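Local coordinates for adherence and virulence protein A (Streptococcus pneumoniae, PDB 6PON), which binds fibronectin and probably takes part in the adherence of the pneumococcus to its host and in virulence, at residues Q188-A192 / K193-S197; A253-S256 / D257-D260. All blocks are in the same frame, centred on the assembly; numbering follows the deposited sequence.

Contact 1 of 2, residues Q188-A192 / K193-S197; sequences QELTA and KNLQS
Asn194 reaches back from the first turn of helix 192-198 to the loop that enters it, and with Thr191 it makes this junction a worked example of N-capping reinforced by a side-chain amide. The two side chains are turned in different directions. Thr191 lies immediately before the helix with OG1 set between its own backbone N and carbonyl carbon (chi1 55°), which brings the hydroxyl over the start of the first turn, where it accepts the backbone N-H of Asn194 (N to OG1 3.2 Å). Asn194 instead swings its amide towards residues 188 and 189. Its ND2 gives one bond to the carbonyl O of Glu189, at 2.8 Å, using a lone pair in the carbonyl plane. A longer one runs from ND2 to OE1 of Gln188, at 3.3 Å. The two acceptors lie on well-separated bearings from ND2 and close to the plane of the Asn194 amide, so both N-H bonds are used and the flat group is held against rotation. The side chains of Gln188 and Asn194 meet at about a right angle, with their amide planes 41° apart; the bend in the Gln188 chain at chi2 carries OE1 to this meeting.

Backbone bonds to Thr191 O from Leu195 N (2.9 Å) and to Ala192 O from Gln196 N (3.1 Å) establish the helical pattern behind the cap. Helix 204-225 flanks the junction: Glu211 accepts the backbone N-H of Ala192, and Leu190 packs on Leu214 as well as on Lys218 of the second subunit. Leu195, the buried residue of the group, meets Leu190 on the apolar side, CD2 to CD2 at 4.3 Å.

Contact 2 of 2, residues A253-S256 / D257-D260; sequences ANLS and DLLD
The amide oxygen of Asn254 faces the backbone N-H of Asp257, and this bond caps the start of helix 255-263. OD1 of Asn254 lies 3.1 Å from N of Asp257, with the donor nearly in line with the side-chain C=O. The first torsion of Asn254 places CG between the backbone N and the carbonyl carbon (chi1 42°), which turns the amide over the opening turn. The main chain of the same residue contributes as well: Asn254 O accepts from Leu258 N at 3.2 Å, so residue 254 receives one N-H on its side chain and the next on its backbone.

Beside the cap stands the carboxylate of Asp257, its plane 72° from the amide. Asp257 OD1 comes within 3.1 Å of Asn254 OD1. Both atoms are acceptors, so the approach gives no bond, and the electrostatic cost is probably eased by the partial positive charge of the helix start. Further along, Leu259 N binds Leu255 O at 3.0 Å and Asp260 N binds Ser256 O at 2.8 Å.

The next shell is supplied from two directions. On the apolar side, Leu255 and Leu258 rest on Pro232, while Leu258 and Leu259 touch Phe239 of strand 239-240. The second subunit contributes too: Asp260 is bonded to Thr62, Gln60 and the backbone of Gln63 of that chain, Leu255 packs on its Ile11, and its Glu14 accepts a weak bond from the backbone N of Leu255. The start of the helix thus doubles as part of the interface between the two subunits, and its core is a classical asparagine N-cap, in which the side chain takes up the N-H three residues ahead.

Contacts 1 and 2 are two solutions to the same problem, the start of a helix, at distant places along one elongated chain. Their centres are 44 Å apart and their nearest atoms about 31 Å, so neither touches the other. The long helix 204-225 follows contact 1 in sequence and runs beside it, and the three-stranded sheet of 233-248 comes next before contact 2 opens. Contact 1 lies about 18 Å from the centre of the chain, contact 2 about 51 Å, both measured between centres. A hydroxyl caps the first and an amide the second. Both meet the second subunit, contact 1 through a single residue, contact 2 through six.

Contact 1 of 2, residues Q188-A192 / K193-S197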
ATOM      1  N   GLN B 188       5.141   8.912   8.458  1.00 33.30           N
ATOM      2  CA  GLN B 188       6.480   8.561   8.914  1.00 33.37           C
ATOM      3  C   GLN B 188       7.305   7.959   7.786  1.00 34.24           C
ATOM      4  O   GLN B 188       6.776   7.397   6.823  1.00 33.59           O
ATOM      5  CB  GLN B 188       6.423   7.586  10.092  1.00 29.87           C
ATOM      6  CG  GLN B 188       5.858   8.190  11.356  1.00 28.82           C
ATOM      7  CD  GLN B 188       6.805   9.190  11.983  1.00 34.59           C
ATOM      8  OE1 GLN B 188       7.973   8.886  12.246  1.00 35.11           O
ATOM      9  NE2 GLN B 188       6.310  10.389  12.224  1.00 37.11           N
ATOM     10  N   GLU B 189       8.620   8.103   7.905  1.00 35.64           N
ATOM     11  CA  GLU B 189       9.536   7.476   6.966  1.00 36.44           C
ATOM     12  C   GLU B 189       9.617   5.995   7.307  1.00 37.50           C
ATOM     13  O   GLU B 189       9.953   5.624   8.437  1.00 33.54           O
ATOM     14  CB  GLU B 189      10.911   8.136   7.029  1.00 40.10           C
ATOM     15  CG  GLU B 189      11.521   8.435   5.666  1.00 43.58           C
ATOM     16  CD  GLU B 189      12.709   9.385   5.757  1.00 61.26           C
ATOM     17  OE1 GLU B 189      12.536  10.503   6.296  1.00 62.34           O
ATOM     18  OE2 GLU B 189      13.817   9.011   5.302  1.00 61.96           O
ATOM     19  N   LEU B 190       9.274   5.152   6.348  1.00 32.01           N
ATOM     20  CA  LEU B 190       9.240   3.720   6.594  1.00 26.02           C
ATOM     21  C   LEU B 190      10.543   3.047   6.212  1.00 25.76           C
ATOM     22  O   LEU B 190      10.542   1.963   5.625  1.00 24.56           O
ATOM     23  CB  LEU B 190       8.059   3.119   5.850  1.00 28.94           C
ATOM     24  CG  LEU B 190       6.805   3.974   6.113  1.00 30.69           C
ATOM     25  CD1 LEU B 190       5.595   3.451   5.330  1.00 19.86           C
ATOM     26  CD2 LEU B 190       6.494   4.085   7.628  1.00 25.57           C
ATOM     27  N   THR B 191      11.671   3.684   6.526  1.00 27.81           N
ATOM     28  CA  THR B 191      12.950   3.002   6.412  1.00 30.75           C
ATOM     29  C   THR B 191      13.049   1.911   7.466  1.00 26.48           C
ATOM     30  O   THR B 191      12.360   1.929   8.493  1.00 25.47           O
ATOM     31  CB  THR B 191      14.129   3.963   6.587  1.00 29.85           C
ATOM     32  OG1 THR B 191      14.004   4.654   7.836  1.00 30.47           O
ATOM     33  CG2 THR B 191      14.195   4.969   5.453  1.00 21.67           C
ATOM     34  N   ALA B 192      13.925   0.946   7.187  1.00 28.24           N
ATOM     35  CA  ALA B 192      14.198  -0.134   8.131  1.00 25.59           C
ATOM     36  C   ALA B 192      14.454   0.411   9.529  1.00 27.66           C
ATOM     37  O   ALA B 192      13.892  -0.079  10.518  1.00 30.10           O
ATOM     38  CB  ALA B 192      15.399  -0.945   7.644  1.00 21.07           C
ATOM     39  N   LYS B 193      15.267   1.462   9.622  1.00 25.75           N
ATOM     40  CA  LYS B 193      15.654   1.984  10.923  1.00 26.96           C
ATOM     41  C   LYS B 193      14.516   2.741  11.589  1.00 29.10           C
ATOM     42  O   LYS B 193      14.324   2.625  12.802  1.00 32.90           O
ATOM     43  CB  LYS B 193      16.893   2.865  10.801  1.00 34.48           C
ATOM     44  CG  LYS B 193      17.059   3.863  11.955  1.00 42.94           C
ATOM     45  CD  LYS B 193      18.533   4.087  12.282  1.00 46.16           C
ATOM     46  CE  LYS B 193      18.727   5.298  13.167  1.00 45.71           C
ATOM     47  NZ  LYS B 193      19.067   6.470  12.331  1.00 50.30           N
ATOM     48  N   ASN B 194      13.735   3.513  10.836  1.00 30.98           N
ATOM     49  CA  ASN B 194      12.638   4.204  11.512  1.00 29.33           C
ATOM     50  C   ASN B 194      11.549   3.230  11.945  1.00 29.21           C
ATOM     51  O   ASN B 194      10.878   3.463  12.956  1.00 30.17           O
ATOM     52  CB  ASN B 194      12.050   5.309  10.640  1.00 29.19           C
ATOM     53  CG  ASN B 194      11.313   6.354  11.461  1.00 41.35           C
ATOM     54  OD1 ASN B 194      11.726   6.665  12.581  1.00 44.10           O
ATOM     55  ND2 ASN B 194      10.207   6.883  10.926  1.00 36.09           N
ATOM     56  N   LEU B 195      11.381   2.120  11.228  1.00 30.15           N
ATOM     57  CA  LEU B 195      10.441   1.103  11.682  1.00 24.93           C
ATOM     58  C   LEU B 195      10.919   0.456  12.979  1.00 29.81           C
ATOM     59  O   LEU B 195      10.109   0.143  13.865  1.00 27.03           O
ATOM     60  CB  LEU B 195      10.256   0.059  10.590  1.00 25.31           C
ATOM     61  CG  LEU B 195       9.545   0.526   9.319  1.00 27.83           C
ATOM     62  CD1 LEU B 195       9.822  -0.421   8.162  1.00 22.76           C
ATOM     63  CD2 LEU B 195       8.055   0.622   9.575  1.00 22.14           C
ATOM     64  N   GLN B 196      12.232   0.243  13.115  1.00 28.39           N
ATOM     65  CA  GLN B 196      12.743  -0.344  14.352  1.00 28.43           C
ATOM     66  C   GLN B 196      12.521   0.591  15.521  1.00 25.23           C
ATOM     67  O   GLN B 196      12.231   0.146  16.634  1.00 30.23           O
ATOM     68  CB  GLN B 196      14.225  -0.667  14.228  1.00 29.37           C
ATOM     69  CG  GLN B 196      14.531  -1.855  13.393  1.00 24.08           C
ATOM     70  CD  GLN B 196      15.981  -2.245  13.535  1.00 31.53           C
ATOM     71  OE1 GLN B 196      16.873  -1.549  13.036  1.00 31.26           O
ATOM     72  NE2 GLN B 196      16.232  -3.368  14.224  1.00 26.95           N
ATOM     73  N   SER B 197      12.642   1.894  15.280  1.00 25.91           N
ATOM     74  CA  SER B 197      12.388   2.881  16.314  1.00 23.28           C
ATOM     75  C   SER B 197      10.902   3.103  16.570  1.00 26.42           C
ATOM     76  O   SER B 197      10.526   3.493  17.677  1.00 32.48           O
ATOM     77  CB  SER B 197      13.023   4.202  15.931  1.00 28.17           C
ATOM     78  OG  SER B 197      12.352   5.235  16.614  1.00 31.08           O
TER

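Contact 2 of 2, residues A253-S256 / D257-D260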
ATOM      1  N   ALA B 253     -23.520   2.779 -15.456  1.00 25.10           N
ATOM      2  CA  ALA B 253     -23.057   1.809 -16.433  1.00 28.46           C
ATOM      3  C   ALA B 253     -21.882   2.348 -17.233  1.00 31.68           C
ATOM      4  O   ALA B 253     -21.038   1.575 -17.705  1.00 31.13           O
ATOM      5  CB  ALA B 253     -24.198   1.404 -17.362  1.00 29.50           C
ATOM      6  N   ASN B 254     -21.794   3.659 -17.387  1.00 27.35           N
ATOM      7  CA  ASN B 254     -20.703   4.211 -18.174  1.00 28.20           C
ATOM      8  C   ASN B 254     -20.562   5.687 -17.852  1.00 21.50           C
ATOM      9  O   ASN B 254     -21.395   6.281 -17.168  1.00 24.31           O
ATOM     10  CB  ASN B 254     -20.951   3.996 -19.658  1.00 27.02           C
ATOM     11  CG  ASN B 254     -22.373   4.262 -20.013  1.00 33.12           C
ATOM     12  OD1 ASN B 254     -22.829   5.409 -19.972  1.00 36.68           O
ATOM     13  ND2 ASN B 254     -23.107   3.211 -20.322  1.00 37.75           N
ATOM     14  N   LEU B 255     -19.499   6.275 -18.379  1.00 20.18           N
ATOM     15  CA  LEU B 255     -19.182   7.650 -18.051  1.00 20.90           C
ATOM     16  C   LEU B 255     -20.164   8.622 -18.685  1.00 19.15           C
ATOM     17  O   LEU B 255     -20.345   9.727 -18.163  1.00 21.86           O
ATOM     18  CB  LEU B 255     -17.744   7.948 -18.480  1.00 18.35           C
ATOM     19  CG  LEU B 255     -16.740   6.941 -17.907  1.00 22.53           C
ATOM     20  CD1 LEU B 255     -15.488   6.795 -18.771  1.00 21.74           C
ATOM     21  CD2 LEU B 255     -16.376   7.318 -16.488  1.00 20.57           C
ATOM     22  N   SER B 256     -20.822   8.222 -19.773  1.00 21.68           N
ATOM     23  CA  SER B 256     -21.828   9.065 -20.403  1.00 19.27           C
ATOM     24  C   SER B 256     -23.016   9.283 -19.478  1.00 19.57           C
ATOM     25  O   SER B 256     -23.466  10.417 -19.286  1.00 22.56           O
ATOM     26  CB  SER B 256     -22.284   8.429 -21.723  1.00 30.62           C
ATOM     27  OG  SER B 256     -23.666   8.703 -21.998  1.00 35.38           O
ATOM     28  N   ASP B 257     -23.549   8.202 -18.908  1.00 20.46           N
ATOM     29  CA  ASP B 257     -24.667   8.320 -17.980  1.00 18.82           C
ATOM     30  C   ASP B 257     -24.272   9.118 -16.747  1.00 20.24           C
ATOM     31  O   ASP B 257     -25.076   9.895 -16.217  1.00 17.57           O
ATOM     32  CB  ASP B 257     -25.153   6.932 -17.554  1.00 26.61           C
ATOM     33  CG  ASP B 257     -25.765   6.123 -18.689  1.00 37.17           C
ATOM     34  OD1 ASP B 257     -25.740   6.558 -19.867  1.00 44.15           O
ATOM     35  OD2 ASP B 257     -26.263   5.018 -18.383  1.00 42.84           O
ATOM     36  N   LEU B 258     -23.053   8.906 -16.250  1.00 19.73           N
ATOM     37  CA  LEU B 258     -22.579   9.662 -15.090  1.00 19.40           C
ATOM     38  C   LEU B 258     -22.568  11.165 -15.387  1.00 19.26           C
ATOM     39  O   LEU B 258     -23.097  11.974 -14.611  1.00 15.72           O
ATOM     40  CB  LEU B 258     -21.184   9.162 -14.678  1.00 15.74           C
ATOM     41  CG  LEU B 258     -20.368  10.050 -13.731  1.00 18.48           C
ATOM     42  CD1 LEU B 258     -21.060  10.159 -12.396  1.00 21.09           C
ATOM     43  CD2 LEU B 258     -18.939   9.526 -13.523  1.00 19.84           C
ATOM     44  N   LEU B 259     -22.007  11.552 -16.534  1.00 16.79           N
ATOM     45  CA  LEU B 259     -21.869  12.969 -16.859  1.00 15.30           C
ATOM     46  C   LEU B 259     -23.199  13.601 -17.286  1.00 14.91           C
ATOM     47  O   LEU B 259     -23.497  14.727 -16.883  1.00 12.96           O
ATOM     48  CB  LEU B 259     -20.799  13.128 -17.937  1.00 14.04           C
ATOM     49  CG  LEU B 259     -19.397  12.801 -17.434  1.00 13.99           C
ATOM     50  CD1 LEU B 259     -18.382  12.987 -18.529  1.00 14.62           C
ATOM     51  CD2 LEU B 259     -19.051  13.684 -16.228  1.00 17.58           C
ATOM     52  N   ASP B 260     -24.022  12.888 -18.071  1.00 14.34           N
ATOM     53  CA  ASP B 260     -25.373  13.379 -18.373  1.00 20.67           C
ATOM     54  C   ASP B 260     -26.106  13.743 -17.090  1.00 21.88           C
ATOM     55  O   ASP B 260     -26.741  14.800 -16.997  1.00 18.58           O
ATOM     56  CB  ASP B 260     -26.194  12.332 -19.146  1.00 17.34           C
ATOM     57  CG  ASP B 260     -25.803  12.221 -20.624  1.00 21.98           C
ATOM     58  OD1 ASP B 260     -24.963  13.022 -21.097  1.00 21.03           O
ATOM     59  OD2 ASP B 260     -26.346  11.334 -21.320  1.00 23.56           O
TER